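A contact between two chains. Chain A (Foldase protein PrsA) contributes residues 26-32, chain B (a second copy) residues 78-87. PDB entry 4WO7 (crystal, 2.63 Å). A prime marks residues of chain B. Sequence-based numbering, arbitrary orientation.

Chain A (26-32) TNMKKTA
Chain B (78-87) QYGKDYLKEQ

No hydrogen bond or salt bridge crosses this contact between two copies of PrsA, although every residue that touches carries a polar or charged group; most of the listed contacts are packing against two tyrosines. Residues 26-32 are helical, within a longer helix, and residues 81′-87′ begin another. Their axes run nearly perpendicular, at 97° between N-to-C directions, and approach no closer than 13.3 Å, a gap that long side chains must span. Lys30 and Tyr79′ set the register, with CA atoms 7.4 Å apart.

Lys30 points toward chain B with chi1 m and the remaining chi angles t. This extended chain suits its place because its methylenes can pack against an aromatic ring while the ammonium reaches onward: CD lies 3.3 Å from Tyr83′ CE1, approaching the ring obliquely, and NZ stops 4.6 Å from Glu86′ OE1, close enough for electrostatic attraction but too far for a salt bridge. Tyr83′ (chi1 t, chi2 72°) also points toward chain A, its OH 4.0 Å from Thr31 OG1. Glu86′, nearly one helical turn later, shares that direction with chi1 and chi2 t and chi3 -58°, its length bringing a carboxylate near the Lys30 ammonium.

Tyr79′ (chi1 m, chi2 -70°) starts sideways, but its ring brings CE1 to 3.5 Å from Lys30 O, which meets the ring edge near its plane, where the aromatic hydrogens are slightly positive. Asn27 (chi1 m, chi2 -88°) also starts sideways, but its end comes nearer: OD1 likewise lies at the edge of Tyr83′, 4.3 Å from CE1, and 4.0 Å from Glu86′ OE2, two acceptors that cannot bond each other. Its ND2 is satisfied elsewhere in the structure. Thr31, chi1 m, turns its hydroxyl back to its own helix, OG1 donating to Asn27 O at 3.0 Å.

Gly80′ sits at the N-cap position, right before the second helix, its O accepting from Leu84′ N at 3.2 Å. Its phi/psi of 112/155 calls for glycine, since a CB would jam against the carbonyl O of Tyr79′.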

ATOM      1  N   THR A  26      13.002  19.986  -9.176  1.00 74.09           N
ATOM      2  CA  THR A  26      11.750  20.667  -8.814  1.00 71.31           C
ATOM      3  C   THR A  26      10.601  19.694  -8.554  1.00 71.06           C
ATOM      4  O   THR A  26       9.902  19.801  -7.544  1.00 75.45           O
ATOM      5  CB  THR A  26      11.301  21.661  -9.917  1.00 73.25           C
ATOM      6  OG1 THR A  26      12.206  22.770  -9.970  1.00 74.16           O
ATOM      7  CG2 THR A  26       9.875  22.190  -9.661  1.00 73.58           C
ATOM      8  N   ASN A  27      10.418  18.737  -9.455  1.00 69.93           N
ATOM      9  CA  ASN A  27       9.300  17.803  -9.354  1.00 71.83           C
ATOM     10  C   ASN A  27       9.522  16.763  -8.278  1.00 68.29           C
ATOM     11  O   ASN A  27       8.569  16.284  -7.668  1.00 74.77           O
ATOM     12  CB  ASN A  27       9.059  17.116 -10.695  1.00 70.96           C
ATOM     13  CG  ASN A  27       8.394  18.028 -11.696  1.00 73.72           C
ATOM     14  OD1 ASN A  27       7.168  18.111 -11.756  1.00 84.80           O
ATOM     15  ND2 ASN A  27       9.202  18.742 -12.473  1.00 68.01           N
HETATM   16  N   MSE A  28      10.780  16.415  -8.043  1.00 73.21           N
HETATM   17  CA  MSE A  28      11.118  15.500  -6.963  1.00 74.01           C
HETATM   18  C   MSE A  28      10.758  16.115  -5.625  1.00 61.62           C
HETATM   19  O   MSE A  28      10.332  15.425  -4.699  1.00 64.60           O
HETATM   20  CB  MSE A  28      12.604  15.158  -7.000  1.00 70.60           C
HETATM   21  CG  MSE A  28      12.934  14.167  -8.079  1.00 86.85           C
HETATM   22 SE   MSE A  28      14.731  13.420  -7.949  1.00 95.60          SE
HETATM   23  CE  MSE A  28      14.010  11.836  -7.221  1.00 88.28           C
ATOM     24  N   LYS A  29      10.920  17.428  -5.541  1.00 61.39           N
ATOM     25  CA  LYS A  29      10.772  18.128  -4.276  1.00 66.67           C
ATOM     26  C   LYS A  29       9.303  18.207  -3.860  1.00 69.57           C
ATOM     27  O   LYS A  29       8.983  18.145  -2.671  1.00 78.22           O
ATOM     28  CB  LYS A  29      11.363  19.529  -4.371  1.00 71.74           C
ATOM     29  CG  LYS A  29      11.633  20.142  -3.016  1.00 70.92           C
ATOM     30  CD  LYS A  29      12.509  21.366  -3.130  1.00 81.58           C
ATOM     31  CE  LYS A  29      11.693  22.616  -2.881  1.00 87.20           C
ATOM     32  NZ  LYS A  29      12.452  23.856  -3.177  1.00 95.00           N
ATOM     33  N   LYS A  30       8.419  18.357  -4.842  1.00 70.31           N
ATOM     34  CA  LYS A  30       6.990  18.484  -4.578  1.00 74.89           C
ATOM     35  C   LYS A  30       6.495  17.120  -4.114  1.00 73.21           C
ATOM     36  O   LYS A  30       5.569  17.006  -3.309  1.00 78.35           O
ATOM     37  CB  LYS A  30       6.223  18.909  -5.830  1.00 84.12           C
ATOM     38  CG  LYS A  30       6.538  20.299  -6.350  1.00 91.36           C
ATOM     39  CD  LYS A  30       6.072  20.432  -7.783  1.00104.93           C
ATOM     40  CE  LYS A  30       6.464  21.755  -8.399  1.00116.87           C
ATOM     41  NZ  LYS A  30       6.302  21.693  -9.879  1.00118.75           N
ATOM     42  N   THR A  31       7.149  16.090  -4.641  1.00 72.28           N
ATOM     43  CA  THR A  31       6.779  14.700  -4.415  1.00 73.22           C
ATOM     44  C   THR A  31       7.420  14.071  -3.194  1.00 69.64           C
ATOM     45  O   THR A  31       6.721  13.538  -2.334  1.00 69.28           O
ATOM     46  CB  THR A  31       7.178  13.835  -5.642  1.00106.13           C
ATOM     47  OG1 THR A  31       6.465  14.286  -6.800  1.00107.40           O
ATOM     48  CG2 THR A  31       6.856  12.367  -5.421  1.00108.68           C
ATOM     49  N   ALA A  32       8.743  14.143  -3.116  1.00 63.69           N
ATOM     50  CA  ALA A  32       9.499  13.368  -2.141  1.00 65.42           C
ATOM     51  C   ALA A  32      10.348  14.247  -1.233  1.00 64.34           C
ATOM     52  O   ALA A  32      11.034  13.742  -0.346  1.00 68.81           O
ATOM     53  CB  ALA A  32      10.367  12.358  -2.860  1.00 64.22           C
TER
ATOM     54  N   GLN B  78      -1.451  23.049  -0.327  1.00155.45           N
ATOM     55  CA  GLN B  78      -0.133  22.440  -0.228  1.00159.61           C
ATOM     56  C   GLN B  78       0.632  22.518  -1.536  1.00152.52           C
ATOM     57  O   GLN B  78       1.822  22.830  -1.543  1.00152.25           O
ATOM     58  CB  GLN B  78      -0.249  20.980   0.221  1.00164.10           C
ATOM     59  CG  GLN B  78       1.091  20.272   0.337  1.00188.41           C
ATOM     60  CD  GLN B  78       1.074  19.107   1.310  1.00166.68           C
ATOM     61  OE1 GLN B  78       1.429  19.260   2.480  1.00168.91           O
ATOM     62  NE2 GLN B  78       0.591  17.958   0.855  1.00166.11           N
ATOM     63  N   TYR B  79      -0.059  22.249  -2.639  1.00143.30           N
ATOM     64  CA  TYR B  79       0.584  22.137  -3.939  1.00127.91           C
ATOM     65  C   TYR B  79       0.387  23.371  -4.828  1.00120.42           C
ATOM     66  O   TYR B  79       1.341  23.839  -5.451  1.00117.45           O
ATOM     67  CB  TYR B  79       0.064  20.871  -4.627  1.00123.84           C
ATOM     68  CG  TYR B  79       0.492  19.602  -3.917  1.00124.66           C
ATOM     69  CD1 TYR B  79       1.823  19.193  -3.932  1.00124.86           C
ATOM     70  CD2 TYR B  79      -0.427  18.821  -3.219  1.00126.64           C
ATOM     71  CE1 TYR B  79       2.227  18.039  -3.284  1.00125.29           C
ATOM     72  CE2 TYR B  79      -0.031  17.663  -2.567  1.00126.74           C
ATOM     73  CZ  TYR B  79       1.297  17.281  -2.603  1.00125.34           C
ATOM     74  OH  TYR B  79       1.698  16.136  -1.960  1.00122.57           O
ATOM     75  N   GLY B  80      -0.836  23.897  -4.878  1.00121.68           N
ATOM     76  CA  GLY B  80      -1.154  25.050  -5.712  1.00125.80           C
ATOM     77  C   GLY B  80      -2.085  24.625  -6.832  1.00129.07           C
ATOM     78  O   GLY B  80      -2.049  23.470  -7.232  1.00135.11           O
ATOM     79  N   LYS B  81      -2.880  25.543  -7.376  1.00132.40           N
ATOM     80  CA  LYS B  81      -3.832  25.174  -8.429  1.00130.58           C
ATOM     81  C   LYS B  81      -3.130  24.732  -9.708  1.00131.78           C
ATOM     82  O   LYS B  81      -3.574  23.800 -10.381  1.00134.50           O
ATOM     83  CB  LYS B  81      -4.782  26.330  -8.757  1.00132.64           C
ATOM     84  CG  LYS B  81      -5.995  25.882  -9.574  1.00135.10           C
ATOM     85  CD  LYS B  81      -6.925  27.032  -9.930  1.00140.47           C
ATOM     86  CE  LYS B  81      -8.172  26.527 -10.642  1.00144.59           C
ATOM     87  NZ  LYS B  81      -9.069  27.634 -11.070  1.00153.17           N
ATOM     88  N   ASP B  82      -2.031  25.398 -10.038  1.00134.18           N
ATOM     89  CA  ASP B  82      -1.329  25.132 -11.284  1.00130.86           C
ATOM     90  C   ASP B  82      -0.749  23.726 -11.294  1.00133.25           C
ATOM     91  O   ASP B  82      -0.811  23.026 -12.307  1.00123.06           O
ATOM     92  CB  ASP B  82      -0.215  26.158 -11.482  1.00138.87           C
ATOM     93  CG  ASP B  82      -0.745  27.547 -11.777  1.00149.19           C
ATOM     94  OD1 ASP B  82      -1.149  27.797 -12.933  1.00148.38           O
ATOM     95  OD2 ASP B  82      -0.808  28.370 -10.839  1.00158.24           O
ATOM     96  N   TYR B  83      -0.186  23.313 -10.164  1.00109.97           N
ATOM     97  CA  TYR B  83       0.386  21.979 -10.055  1.00 92.83           C
ATOM     98  C   TYR B  83      -0.719  20.926 -10.132  1.00 91.77           C
ATOM     99  O   TYR B  83      -0.529  19.859 -10.711  1.00 89.77           O
ATOM    100  CB  TYR B  83       1.188  21.820  -8.763  1.00 85.90           C
ATOM    101  CG  TYR B  83       1.885  20.483  -8.675  1.00 79.02           C
ATOM    102  CD1 TYR B  83       2.980  20.204  -9.476  1.00 79.73           C
ATOM    103  CD2 TYR B  83       1.450  19.499  -7.800  1.00 78.35           C
ATOM    104  CE1 TYR B  83       3.621  18.983  -9.416  1.00 76.31           C
ATOM    105  CE2 TYR B  83       2.091  18.274  -7.728  1.00 81.11           C
ATOM    106  CZ  TYR B  83       3.175  18.023  -8.538  1.00 79.19           C
ATOM    107  OH  TYR B  83       3.815  16.805  -8.466  1.00 79.88           O
ATOM    108  N   LEU B  84      -1.868  21.223  -9.531  1.00 92.98           N
ATOM    109  CA  LEU B  84      -2.999  20.300  -9.564  1.00 92.74           C
ATOM    110  C   LEU B  84      -3.521  20.099 -10.983  1.00 88.59           C
ATOM    111  O   LEU B  84      -3.739  18.968 -11.416  1.00 77.27           O
ATOM    112  CB  LEU B  84      -4.138  20.799  -8.672  1.00 95.85           C
ATOM    113  CG  LEU B  84      -3.904  20.886  -7.161  1.00102.72           C
ATOM    114  CD1 LEU B  84      -5.227  21.122  -6.446  1.00106.04           C
ATOM    115  CD2 LEU B  84      -3.204  19.657  -6.609  1.00 99.71           C
ATOM    116  N   LYS B  85      -3.717  21.198 -11.705  1.00 94.11           N
ATOM    117  CA  LYS B  85      -4.143  21.120 -13.096  1.00 95.68           C
ATOM    118  C   LYS B  85      -3.133  20.334 -13.911  1.00 87.95           C
ATOM    119  O   LYS B  85      -3.498  19.542 -14.778  1.00 92.90           O
ATOM    120  CB  LYS B  85      -4.329  22.513 -13.694  1.00 96.99           C
ATOM    121  CG  LYS B  85      -5.555  23.259 -13.201  1.00101.03           C
ATOM    122  CD  LYS B  85      -5.667  24.598 -13.900  1.00105.50           C
ATOM    123  CE  LYS B  85      -7.114  25.001 -14.099  1.00112.41           C
ATOM    124  NZ  LYS B  85      -7.238  26.419 -14.526  1.00120.09           N
ATOM    125  N   GLU B  86      -1.861  20.568 -13.619  1.00 79.63           N
ATOM    126  CA  GLU B  86      -0.769  19.892 -14.303  1.00 78.76           C
ATOM    127  C   GLU B  86      -0.860  18.375 -14.128  1.00 72.70           C
ATOM    128  O   GLU B  86      -0.679  17.619 -15.084  1.00 72.93           O
ATOM    129  CB  GLU B  86       0.567  20.417 -13.777  1.00 88.30           C
ATOM    130  CG  GLU B  86       1.780  19.965 -14.559  1.00101.90           C
ATOM    131  CD  GLU B  86       3.054  20.118 -13.756  1.00115.86           C
ATOM    132  OE1 GLU B  86       3.349  21.252 -13.322  1.00121.61           O
ATOM    133  OE2 GLU B  86       3.754  19.104 -13.548  1.00117.08           O
ATOM    134  N   GLN B  87      -1.145  17.931 -12.907  1.00 77.43           N
ATOM    135  CA  GLN B  87      -1.272  16.507 -12.625  1.00 89.24           C
ATOM    136  C   GLN B  87      -2.513  15.946 -13.288  1.00 80.67           C
ATOM    137  O   GLN B  87      -2.519  14.804 -13.740  1.00 77.15           O
ATOM    138  CB  GLN B  87      -1.315  16.247 -11.114  1.00106.56           C
ATOM    139  CG  GLN B  87      -0.030  16.608 -10.378  1.00113.93           C
ATOM    140  CD  GLN B  87       1.211  16.120 -11.107  1.00148.69           C
ATOM    141  OE1 GLN B  87       1.365  14.927 -11.366  1.00128.82           O
ATOM    142  NE2 GLN B  87       2.090  17.045 -11.463  1.00122.83           N
TER